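Side-chain contacts in exocyst complex component EXO70 (Saccharomyces cerevisiae, PDB 2B1E), which works in the secretory pathway as a subunit of the exocyst, which tethers secretory vesicles to sites of exocytosis, and takes part in assembling that complex: residues Ile486-Lys489 and Phe490-Asn494; Pro528-Glu531 and Arg532-Arg536; Leu555-Val558 and Leu559-Val563. All blocks are in the same frame, centred on the assembly; numbering follows the deposited sequence.

In the fold
Going from the N terminus, this long helical rod is followed to its far end, where interaction 1 lies on helix 483-504, interaction 2 on helix 512-537 and interaction 3 on helix 552-563. Each is local: it closes a turn of its own helix rather than a loop, and the three come in series without nesting or crossing. Tertiary packing ties them together. Between interactions 1 and 2, F490 meets F533 (CE1 to CE2, 3.4 Å) and F493 meets Y530. Y530 also reaches interaction 3, its CG 3.4 Å from CD2 of L555, and that methyl touches F493 as well. F493, Y530 and L555 thus join three helices in the C-terminal bundle.

Interaction 1: residues Ile486-Lys489 and Phe490-Asn494; sequences IKEK and FRKFN
E488 and R491, three residues apart on helix 483-504, form a salt bridge. OE2 of E488 stands 2.4 Å from NH1 of R491, so short that the exact length is doubtful. The carboxylate arrives at the edge of the guanidinium, near its plane, with the two groups turned 46° apart. R491 reaches back to it because the chain bends at chi3 (-61°), and this also carries one guanidinium face over the backbone of K487. OE1 of E488 lies closest to CE of K492, a doubtfully short approach, while NZ of K492 is 4.0 Å from OE1; the opposite charges are near, but beyond a salt bridge. Elsewhere round the helix, I486 and F490 run side by side: CG2 of I486 lies in the plane of the ring and meets its edge at CE2, 3.9 Å away. The main chain sets this spacing, with F490 N bonded to I486 O at 3.2 Å. Farther out, Y530 and Y537 of helix 512-537 pack on F490, K489 gives its NZ to S470 O, and K487 pairs with E484. This is an amphipathic helix: one acid near two bases probably steadies the outer side, while the apolar pair faces the neighbouring helix.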
ATOM      1  N   ILE A 486     -31.867   0.031 -61.242  1.00 20.01           N
ATOM      2  CA  ILE A 486     -31.589  -1.150 -60.442  1.00 19.28           C
ATOM      3  C   ILE A 486     -30.113  -1.536 -60.538  1.00 18.63           C
ATOM      4  O   ILE A 486     -29.478  -1.804 -59.524  1.00 20.03           O
ATOM      5  CB  ILE A 486     -32.490  -2.321 -60.875  1.00 17.53           C
ATOM      6  CG1 ILE A 486     -33.946  -1.960 -60.567  1.00 14.80           C
ATOM      7  CG2 ILE A 486     -32.094  -3.606 -60.134  1.00 15.31           C
ATOM      8  CD1 ILE A 486     -34.965  -2.848 -61.225  1.00 13.59           C
ATOM      9  N   LYS A 487     -29.556  -1.567 -61.744  1.00 19.81           N
ATOM     10  CA  LYS A 487     -28.145  -1.914 -61.873  1.00 21.49           C
ATOM     11  C   LYS A 487     -27.316  -0.908 -61.079  1.00 20.29           C
ATOM     12  O   LYS A 487     -26.333  -1.264 -60.433  1.00 16.78           O
ATOM     13  CB  LYS A 487     -27.698  -1.901 -63.336  1.00 24.93           C
ATOM     14  CG  LYS A 487     -28.237  -3.055 -64.159  1.00 28.61           C
ATOM     15  CD  LYS A 487     -27.549  -3.141 -65.516  1.00 32.01           C
ATOM     16  CE  LYS A 487     -27.775  -1.883 -66.343  1.00 34.43           C
ATOM     17  NZ  LYS A 487     -29.224  -1.633 -66.580  1.00 36.57           N
ATOM     18  N   GLU A 488     -27.727   0.353 -61.128  1.00 20.91           N
ATOM     19  CA  GLU A 488     -27.022   1.391 -60.405  1.00 21.13           C
ATOM     20  C   GLU A 488     -27.020   1.086 -58.912  1.00 19.70           C
ATOM     21  O   GLU A 488     -26.030   1.351 -58.231  1.00 19.17           O
ATOM     22  CB  GLU A 488     -27.664   2.753 -60.655  1.00 22.66           C
ATOM     23  CG  GLU A 488     -26.972   3.883 -59.915  1.00 28.56           C
ATOM     24  CD  GLU A 488     -25.560   4.139 -60.416  1.00 33.24           C
ATOM     25  OE1 GLU A 488     -24.774   4.775 -59.677  1.00 35.03           O
ATOM     26  OE2 GLU A 488     -25.236   3.717 -61.552  1.00 34.95           O
ATOM     27  N   LYS A 489     -28.113   0.529 -58.390  1.00 18.52           N
ATOM     28  CA  LYS A 489     -28.138   0.219 -56.962  1.00 17.85           C
ATOM     29  C   LYS A 489     -27.103  -0.852 -56.639  1.00 15.54           C
ATOM     30  O   LYS A 489     -26.440  -0.787 -55.604  1.00 13.74           O
ATOM     31  CB  LYS A 489     -29.520  -0.257 -56.506  1.00 18.60           C
ATOM     32  CG  LYS A 489     -30.591   0.826 -56.503  1.00 19.47           C
ATOM     33  CD  LYS A 489     -31.895   0.301 -55.913  1.00 18.09           C
ATOM     34  CE  LYS A 489     -33.075   1.194 -56.293  1.00 21.47           C
ATOM     35  NZ  LYS A 489     -32.885   2.604 -55.854  1.00 18.70           N
ATOM     36  N   PHE A 490     -26.969  -1.842 -57.518  1.00 14.64           N
ATOM     37  CA  PHE A 490     -25.995  -2.909 -57.291  1.00 14.88           C
ATOM     38  C   PHE A 490     -24.585  -2.349 -57.441  1.00 16.96           C
ATOM     39  O   PHE A 490     -23.681  -2.673 -56.666  1.00 15.01           O
ATOM     40  CB  PHE A 490     -26.203  -4.044 -58.292  1.00 13.89           C
ATOM     41  CG  PHE A 490     -27.280  -5.009 -57.903  1.00 16.09           C
ATOM     42  CD1 PHE A 490     -26.991  -6.099 -57.083  1.00 16.78           C
ATOM     43  CD2 PHE A 490     -28.585  -4.834 -58.357  1.00 14.88           C
ATOM     44  CE1 PHE A 490     -27.997  -7.010 -56.718  1.00 17.65           C
ATOM     45  CE2 PHE A 490     -29.592  -5.730 -58.003  1.00 15.19           C
ATOM     46  CZ  PHE A 490     -29.302  -6.820 -57.183  1.00 15.73           C
ATOM     47  N   ARG A 491     -24.407  -1.513 -58.453  1.00 18.27           N
ATOM     48  CA  ARG A 491     -23.116  -0.897 -58.721  1.00 21.15           C
ATOM     49  C   ARG A 491     -22.601  -0.160 -57.485  1.00 20.24           C
ATOM     50  O   ARG A 491     -21.507  -0.445 -56.993  1.00 21.88           O
ATOM     51  CB  ARG A 491     -23.260   0.059 -59.914  1.00 23.60           C
ATOM     52  CG  ARG A 491     -21.998   0.761 -60.365  1.00 27.61           C
ATOM     53  CD  ARG A 491     -22.294   1.600 -61.619  1.00 30.47           C
ATOM     54  NE  ARG A 491     -22.760   0.758 -62.725  1.00 32.25           N
ATOM     55  CZ  ARG A 491     -23.944   0.870 -63.323  1.00 34.31           C
ATOM     56  NH1 ARG A 491     -24.813   1.796 -62.940  1.00 33.05           N
ATOM     57  NH2 ARG A 491     -24.268   0.036 -64.300  1.00 34.90           N
ATOM     58  N   LYS A 492     -23.389   0.776 -56.968  1.00 20.05           N
ATOM     59  CA  LYS A 492     -22.966   1.522 -55.786  1.00 20.16           C
ATOM     60  C   LYS A 492     -22.631   0.581 -54.629  1.00 18.63           C
ATOM     61  O   LYS A 492     -21.660   0.796 -53.908  1.00 17.14           O
ATOM     62  CB  LYS A 492     -24.051   2.516 -55.364  1.00 22.55           C
ATOM     63  CG  LYS A 492     -24.276   3.653 -56.374  1.00 26.75           C
ATOM     64  CD  LYS A 492     -25.479   4.511 -55.976  1.00 31.78           C
ATOM     65  CE  LYS A 492     -25.850   5.516 -57.071  1.00 33.88           C
ATOM     66  NZ  LYS A 492     -27.088   6.292 -56.739  1.00 36.93           N
ATOM     67  N   PHE A 493     -23.430  -0.460 -54.436  1.00 17.11           N
ATOM     68  CA  PHE A 493     -23.128  -1.389 -53.358  1.00 16.91           C
ATOM     69  C   PHE A 493     -21.781  -2.063 -53.629  1.00 16.11           C
ATOM     70  O   PHE A 493     -20.939  -2.163 -52.739  1.00 18.48           O
ATOM     71  CB  PHE A 493     -24.206  -2.465 -53.235  1.00 15.45           C
ATOM     72  CG  PHE A 493     -23.856  -3.546 -52.246  1.00 18.82           C
ATOM     73  CD1 PHE A 493     -23.925  -3.305 -50.875  1.00 16.49           C
ATOM     74  CD2 PHE A 493     -23.385  -4.783 -52.688  1.00 16.89           C
ATOM     75  CE1 PHE A 493     -23.526  -4.283 -49.960  1.00 17.89           C
ATOM     76  CE2 PHE A 493     -22.985  -5.759 -51.786  1.00 15.46           C
ATOM     77  CZ  PHE A 493     -23.053  -5.510 -50.419  1.00 15.77           C
ATOM     78  N   ASN A 494     -21.578  -2.531 -54.858  1.00 16.48           N
ATOM     79  CA  ASN A 494     -20.323  -3.195 -55.209  1.00 16.26           C
ATOM     80  C   ASN A 494     -19.109  -2.320 -54.900  1.00 15.57           C
ATOM     81  O   ASN A 494     -18.107  -2.804 -54.371  1.00 14.38           O
ATOM     82  CB  ASN A 494     -20.300  -3.576 -56.698  1.00 16.00           C
ATOM     83  CG  ASN A 494     -21.330  -4.633 -57.043  1.00 17.85           C
ATOM     84  OD1 ASN A 494     -21.709  -5.449 -56.198  1.00 18.03           O
ATOM     85  ND2 ASN A 494     -21.769  -4.641 -58.294  1.00 14.74           N
TER

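Interaction 2: residues Pro528-Glu531 and Arg532-Arg536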
ATOM      1  N   PRO A 528     -27.367 -11.255 -44.513  1.00 12.31           N
ATOM      2  CA  PRO A 528     -28.833 -11.317 -44.540  1.00 13.09           C
ATOM      3  C   PRO A 528     -29.417 -10.240 -45.459  1.00 13.67           C
ATOM      4  O   PRO A 528     -30.329 -10.512 -46.237  1.00 14.72           O
ATOM      5  CB  PRO A 528     -29.213 -11.109 -43.071  1.00 16.10           C
ATOM      6  CG  PRO A 528     -28.070 -11.784 -42.343  1.00 15.97           C
ATOM      7  CD  PRO A 528     -26.858 -11.285 -43.128  1.00 13.41           C
ATOM      8  N   MET A 529     -28.875  -9.027 -45.386  1.00 14.03           N
ATOM      9  CA  MET A 529     -29.372  -7.941 -46.221  1.00 14.82           C
ATOM     10  C   MET A 529     -29.126  -8.154 -47.711  1.00 14.62           C
ATOM     11  O   MET A 529     -30.016  -7.923 -48.526  1.00 12.66           O
ATOM     12  CB  MET A 529     -28.757  -6.599 -45.811  1.00 17.46           C
ATOM     13  CG  MET A 529     -29.391  -5.429 -46.547  1.00 20.74           C
ATOM     14  SD  MET A 529     -28.783  -3.831 -46.033  1.00 28.28           S
ATOM     15  CE  MET A 529     -29.560  -3.727 -44.346  1.00 23.50           C
ATOM     16  N   TYR A 530     -27.920  -8.575 -48.078  1.00 11.84           N
ATOM     17  CA  TYR A 530     -27.636  -8.785 -49.491  1.00 13.07           C
ATOM     18  C   TYR A 530     -28.508  -9.872 -50.113  1.00 12.76           C
ATOM     19  O   TYR A 530     -28.930  -9.746 -51.265  1.00 12.20           O
ATOM     20  CB  TYR A 530     -26.154  -9.115 -49.726  1.00 12.01           C
ATOM     21  CG  TYR A 530     -25.805  -9.059 -51.195  1.00 10.33           C
ATOM     22  CD1 TYR A 530     -25.765  -7.838 -51.873  1.00 12.26           C
ATOM     23  CD2 TYR A 530     -25.612 -10.229 -51.930  1.00 10.10           C
ATOM     24  CE1 TYR A 530     -25.552  -7.783 -53.250  1.00 10.28           C
ATOM     25  CE2 TYR A 530     -25.400 -10.190 -53.307  1.00  9.27           C
ATOM     26  CZ  TYR A 530     -25.377  -8.962 -53.960  1.00 11.29           C
ATOM     27  OH  TYR A 530     -25.232  -8.914 -55.321  1.00  6.99           O
ATOM     28  N   GLU A 531     -28.769 -10.947 -49.371  1.00 12.66           N
ATOM     29  CA  GLU A 531     -29.610 -12.009 -49.896  1.00 13.71           C
ATOM     30  C   GLU A 531     -31.009 -11.477 -50.199  1.00 12.57           C
ATOM     31  O   GLU A 531     -31.604 -11.825 -51.216  1.00 12.49           O
ATOM     32  CB  GLU A 531     -29.693 -13.176 -48.903  1.00 19.63           C
ATOM     33  CG  GLU A 531     -28.338 -13.824 -48.657  1.00 24.26           C
ATOM     34  CD  GLU A 531     -28.423 -15.113 -47.877  1.00 29.85           C
ATOM     35  OE1 GLU A 531     -28.943 -15.093 -46.735  1.00 31.78           O
ATOM     36  OE2 GLU A 531     -27.954 -16.147 -48.407  1.00 31.66           O
ATOM     37  N   ARG A 532     -31.528 -10.631 -49.315  1.00 11.43           N
ATOM     38  CA  ARG A 532     -32.857 -10.046 -49.498  1.00 12.47           C
ATOM     39  C   ARG A 532     -32.871  -9.069 -50.673  1.00 12.40           C
ATOM     40  O   ARG A 532     -33.815  -9.038 -51.465  1.00 13.03           O
ATOM     41  CB  ARG A 532     -33.287  -9.329 -48.214  1.00 13.59           C
ATOM     42  CG  ARG A 532     -33.575 -10.280 -47.064  1.00 15.89           C
ATOM     43  CD  ARG A 532     -33.559  -9.591 -45.714  1.00 14.92           C
ATOM     44  NE  ARG A 532     -33.766 -10.582 -44.664  1.00 12.92           N
ATOM     45  CZ  ARG A 532     -33.262 -10.501 -43.440  1.00 10.74           C
ATOM     46  NH1 ARG A 532     -32.515  -9.466 -43.088  1.00 15.20           N
ATOM     47  NH2 ARG A 532     -33.487 -11.477 -42.574  1.00 17.59           N
ATOM     48  N   PHE A 533     -31.820  -8.265 -50.772  1.00 11.56           N
ATOM     49  CA  PHE A 533     -31.678  -7.282 -51.846  1.00 11.67           C
ATOM     50  C   PHE A 533     -31.562  -7.991 -53.201  1.00 13.11           C
ATOM     51  O   PHE A 533     -32.242  -7.634 -54.175  1.00 12.74           O
ATOM     52  CB  PHE A 533     -30.423  -6.435 -51.569  1.00 13.14           C
ATOM     53  CG  PHE A 533     -30.032  -5.515 -52.689  1.00 12.80           C
ATOM     54  CD1 PHE A 533     -30.911  -4.547 -53.158  1.00 17.08           C
ATOM     55  CD2 PHE A 533     -28.752  -5.583 -53.240  1.00 16.67           C
ATOM     56  CE1 PHE A 533     -30.524  -3.653 -54.161  1.00 14.13           C
ATOM     57  CE2 PHE A 533     -28.358  -4.698 -54.237  1.00 15.21           C
ATOM     58  CZ  PHE A 533     -29.244  -3.733 -54.698  1.00 16.50           C
ATOM     59  N   TYR A 534     -30.693  -8.995 -53.256  1.00 12.70           N
ATOM     60  CA  TYR A 534     -30.479  -9.770 -54.476  1.00 12.90           C
ATOM     61  C   TYR A 534     -31.776 -10.468 -54.876  1.00 11.37           C
ATOM     62  O   TYR A 534     -32.165 -10.457 -56.037  1.00 11.08           O
ATOM     63  CB  TYR A 534     -29.380 -10.811 -54.239  1.00 12.68           C
ATOM     64  CG  TYR A 534     -29.108 -11.751 -55.399  1.00 14.59           C
ATOM     65  CD1 TYR A 534     -28.184 -11.423 -56.398  1.00 14.78           C
ATOM     66  CD2 TYR A 534     -29.748 -12.985 -55.477  1.00 14.82           C
ATOM     67  CE1 TYR A 534     -27.903 -12.319 -57.447  1.00 18.72           C
ATOM     68  CE2 TYR A 534     -29.478 -13.879 -56.514  1.00 17.40           C
ATOM     69  CZ  TYR A 534     -28.557 -13.543 -57.489  1.00 18.86           C
ATOM     70  OH  TYR A 534     -28.290 -14.438 -58.496  1.00 22.85           O
ATOM     71  N   SER A 535     -32.449 -11.075 -53.908  1.00 12.10           N
ATOM     72  CA  SER A 535     -33.694 -11.779 -54.196  1.00 14.26           C
ATOM     73  C   SER A 535     -34.786 -10.824 -54.681  1.00 15.50           C
ATOM     74  O   SER A 535     -35.599 -11.168 -55.531  1.00 12.92           O
ATOM     75  CB  SER A 535     -34.171 -12.512 -52.945  1.00 16.62           C
ATOM     76  OG  SER A 535     -35.393 -13.187 -53.190  1.00 23.92           O
ATOM     77  N   ARG A 536     -34.787  -9.615 -54.144  1.00 15.08           N
ATOM     78  CA  ARG A 536     -35.788  -8.624 -54.507  1.00 16.95           C
ATOM     79  C   ARG A 536     -35.632  -8.120 -55.946  1.00 16.04           C
ATOM     80  O   ARG A 536     -36.627  -7.835 -56.630  1.00 12.50           O
ATOM     81  CB  ARG A 536     -35.711  -7.445 -53.527  1.00 17.59           C
ATOM     82  CG  ARG A 536     -36.774  -6.365 -53.732  1.00 22.74           C
ATOM     83  CD  ARG A 536     -36.588  -5.165 -52.785  1.00 25.54           C
ATOM     84  NE  ARG A 536     -36.961  -5.444 -51.395  1.00 30.44           N
ATOM     85  CZ  ARG A 536     -36.114  -5.799 -50.433  1.00 35.01           C
ATOM     86  NH1 ARG A 536     -34.812  -5.927 -50.685  1.00 35.34           N
ATOM     87  NH2 ARG A 536     -36.569  -6.025 -49.205  1.00 34.20           N
TER
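Y530 and Y534 share the shortest bond of this contact, Y534 N to Y530 O at 2.8 Å, an i to i+4 link of the alpha-helix 512-537 in the C-terminal helical bundle. The same two residues meet again through their side chains: CB of Y534 sits over one face of the Y530 ring, 4.1 Å from CE2. With CG of Y530 anti to the backbone N (chi1 -169°), the ring leans along the helix toward the following turn. There it also crosses F533, and CE1 of Y530 comes to the edge of the F533 ring, 3.9 Å from CD2 and near its plane. The far end of the tyrosine is fixed as well, since its hydroxyl is hydrogen-bonded to the carbonyl of Y550, in the loop leading to helix 552-563. With an alanine here the ring and hydroxyl are gone, which would probably leave a gap between F533 and CB of Y534 and the Y550 carbonyl without this partner. L467 and V471 of helix 440-473 also pack on F533. Toward the start of the segment the helix kinks at P528, whose N has no bond to the preceding turn. R532 N makes just a weak bond to P528 O, 3.3 Å long. The R532 side chain runs back, extended from CG to NE, and spreads one guanidinium face over the proline, with NH1 of R532 3.7 Å from CB of P528.

Interaction 3: residues Leu555-Val558 and Leu559-Val563; sequences LTTV and LNQLV
T556 and N560 lie side by side and point the same way, and T557 and Q561 repeat the pattern one residue on. In the first pair the methyl CG2 of T556 is modelled 3.1 Å from ND2 of N560, too close to be taken at face value. That ND2 is as near T556 O, at an angle too poor for a hydrogen bond. The second pair is looser: CG2 of T557 stands 3.8 Å from OE1 of Q561. Both threonines are turned alike, CG2 anti to the backbone N and OG1 beside it (chi1 -67° in T556), which sends the methyls forward along the helix. The hydroxyls are hydrogen-bonded one turn back, OG1 of T556 to P552 O and OG1 of T557 to D553 O. Within each pair the main chain supplies the usual i to i+4 link, N560 N to T556 O at 2.9 Å in the first. L555 and L559 touch F497 of helix 483-504, and L559 and L562 meet W460 of helix 440-473. Polar on one side, with T556 and N560 resting on M527 and I523 of helix 512-537, this amphipathic helix closes the bundle at the C-terminal end of the EXO70 rod.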
ATOM      1  N   LEU A 555     -20.619 -13.487 -52.865  1.00 13.22           N
ATOM      2  CA  LEU A 555     -20.329 -12.481 -51.863  1.00 10.57           C
ATOM      3  C   LEU A 555     -19.859 -13.190 -50.604  1.00 11.71           C
ATOM      4  O   LEU A 555     -18.906 -12.769 -49.963  1.00 12.06           O
ATOM      5  CB  LEU A 555     -21.578 -11.657 -51.556  1.00 11.63           C
ATOM      6  CG  LEU A 555     -21.252 -10.295 -50.941  1.00 10.91           C
ATOM      7  CD1 LEU A 555     -20.530  -9.450 -51.989  1.00 10.79           C
ATOM      8  CD2 LEU A 555     -22.526  -9.598 -50.492  1.00 12.16           C
ATOM      9  N   THR A 556     -20.545 -14.273 -50.251  1.00 12.42           N
ATOM     10  CA  THR A 556     -20.189 -15.048 -49.070  1.00 13.42           C
ATOM     11  C   THR A 556     -18.726 -15.495 -49.132  1.00 13.71           C
ATOM     12  O   THR A 556     -18.002 -15.399 -48.152  1.00 14.69           O
ATOM     13  CB  THR A 556     -21.086 -16.320 -48.925  1.00 14.26           C
ATOM     14  OG1 THR A 556     -22.436 -15.929 -48.647  1.00 14.28           O
ATOM     15  CG2 THR A 556     -20.594 -17.192 -47.785  1.00 16.09           C
ATOM     16  N   THR A 557     -18.300 -15.984 -50.288  1.00 14.42           N
ATOM     17  CA  THR A 557     -16.930 -16.460 -50.452  1.00 15.08           C
ATOM     18  C   THR A 557     -15.911 -15.360 -50.191  1.00 15.22           C
ATOM     19  O   THR A 557     -14.897 -15.587 -49.523  1.00 13.19           O
ATOM     20  CB  THR A 557     -16.726 -17.052 -51.869  1.00 15.43           C
ATOM     21  OG1 THR A 557     -17.668 -18.110 -52.068  1.00 13.68           O
ATOM     22  CG2 THR A 557     -15.314 -17.615 -52.035  1.00 17.15           C
ATOM     23  N   VAL A 558     -16.181 -14.165 -50.710  1.00 15.70           N
ATOM     24  CA  VAL A 558     -15.284 -13.035 -50.509  1.00 15.46           C
ATOM     25  C   VAL A 558     -15.152 -12.754 -49.023  1.00 14.50           C
ATOM     26  O   VAL A 558     -14.050 -12.648 -48.490  1.00 13.76           O
ATOM     27  CB  VAL A 558     -15.817 -11.771 -51.203  1.00 14.94           C
ATOM     28  CG1 VAL A 558     -14.979 -10.569 -50.814  1.00 13.02           C
ATOM     29  CG2 VAL A 558     -15.800 -11.974 -52.698  1.00 16.48           C
ATOM     30  N   LEU A 559     -16.289 -12.634 -48.348  1.00 15.54           N
ATOM     31  CA  LEU A 559     -16.276 -12.363 -46.924  1.00 16.18           C
ATOM     32  C   LEU A 559     -15.582 -13.442 -46.113  1.00 18.00           C
ATOM     33  O   LEU A 559     -14.850 -13.129 -45.182  1.00 18.46           O
ATOM     34  CB  LEU A 559     -17.699 -12.174 -46.400  1.00 16.83           C
ATOM     35  CG  LEU A 559     -18.357 -10.834 -46.729  1.00 17.30           C
ATOM     36  CD1 LEU A 559     -19.694 -10.761 -45.999  1.00 18.77           C
ATOM     37  CD2 LEU A 559     -17.446  -9.683 -46.296  1.00 18.70           C
ATOM     38  N   ASN A 560     -15.823 -14.710 -46.438  1.00 20.20           N
ATOM     39  CA  ASN A 560     -15.188 -15.792 -45.691  1.00 23.82           C
ATOM     40  C   ASN A 560     -13.670 -15.717 -45.824  1.00 24.57           C
ATOM     41  O   ASN A 560     -12.943 -15.967 -44.868  1.00 25.38           O
ATOM     42  CB  ASN A 560     -15.670 -17.167 -46.181  1.00 26.09           C
ATOM     43  CG  ASN A 560     -17.072 -17.512 -45.699  1.00 28.46           C
ATOM     44  OD1 ASN A 560     -17.423 -17.289 -44.535  1.00 26.75           O
ATOM     45  ND2 ASN A 560     -17.873 -18.089 -46.589  1.00 30.24           N
ATOM     46  N   GLN A 561     -13.190 -15.376 -47.013  1.00 27.69           N
ATOM     47  CA  GLN A 561     -11.750 -15.278 -47.235  1.00 30.35           C
ATOM     48  C   GLN A 561     -11.180 -14.079 -46.496  1.00 30.27           C
ATOM     49  O   GLN A 561     -10.058 -14.117 -46.001  1.00 29.86           O
ATOM     50  CB  GLN A 561     -11.441 -15.163 -48.727  1.00 32.26           C
ATOM     51  CG  GLN A 561     -11.625 -16.458 -49.503  1.00 37.13           C
ATOM     52  CD  GLN A 561     -11.348 -16.291 -50.989  1.00 39.99           C
ATOM     53  OE1 GLN A 561     -12.124 -15.660 -51.712  1.00 42.19           O
ATOM     54  NE2 GLN A 561     -10.230 -16.850 -51.451  1.00 41.84           N
ATOM     55  N   LEU A 562     -11.965 -13.015 -46.419  1.00 29.85           N
ATOM     56  CA  LEU A 562     -11.541 -11.810 -45.729  1.00 30.14           C
ATOM     57  C   LEU A 562     -11.415 -12.027 -44.226  1.00 31.66           C
ATOM     58  O   LEU A 562     -10.445 -11.588 -43.609  1.00 30.54           O
ATOM     59  CB  LEU A 562     -12.540 -10.685 -45.987  1.00 29.07           C
ATOM     60  CG  LEU A 562     -12.385  -9.444 -45.108  1.00 28.87           C
ATOM     61  CD1 LEU A 562     -11.039  -8.779 -45.397  1.00 27.76           C
ATOM     62  CD2 LEU A 562     -13.541  -8.488 -45.376  1.00 26.12           C
ATOM     63  N   VAL A 563     -12.399 -12.709 -43.647  1.00 34.62           N
ATOM     64  CA  VAL A 563     -12.437 -12.962 -42.205  1.00 38.44           C
ATOM     65  C   VAL A 563     -11.462 -14.011 -41.679  1.00 39.92           C
ATOM     66  O   VAL A 563     -10.936 -13.863 -40.574  1.00 40.25           O
ATOM     67  CB  VAL A 563     -13.859 -13.363 -41.751  1.00 38.37           C
ATOM     68  CG1 VAL A 563     -14.834 -12.242 -42.059  1.00 39.23           C
ATOM     69  CG2 VAL A 563     -14.286 -14.649 -42.438  1.00 39.85           C
TER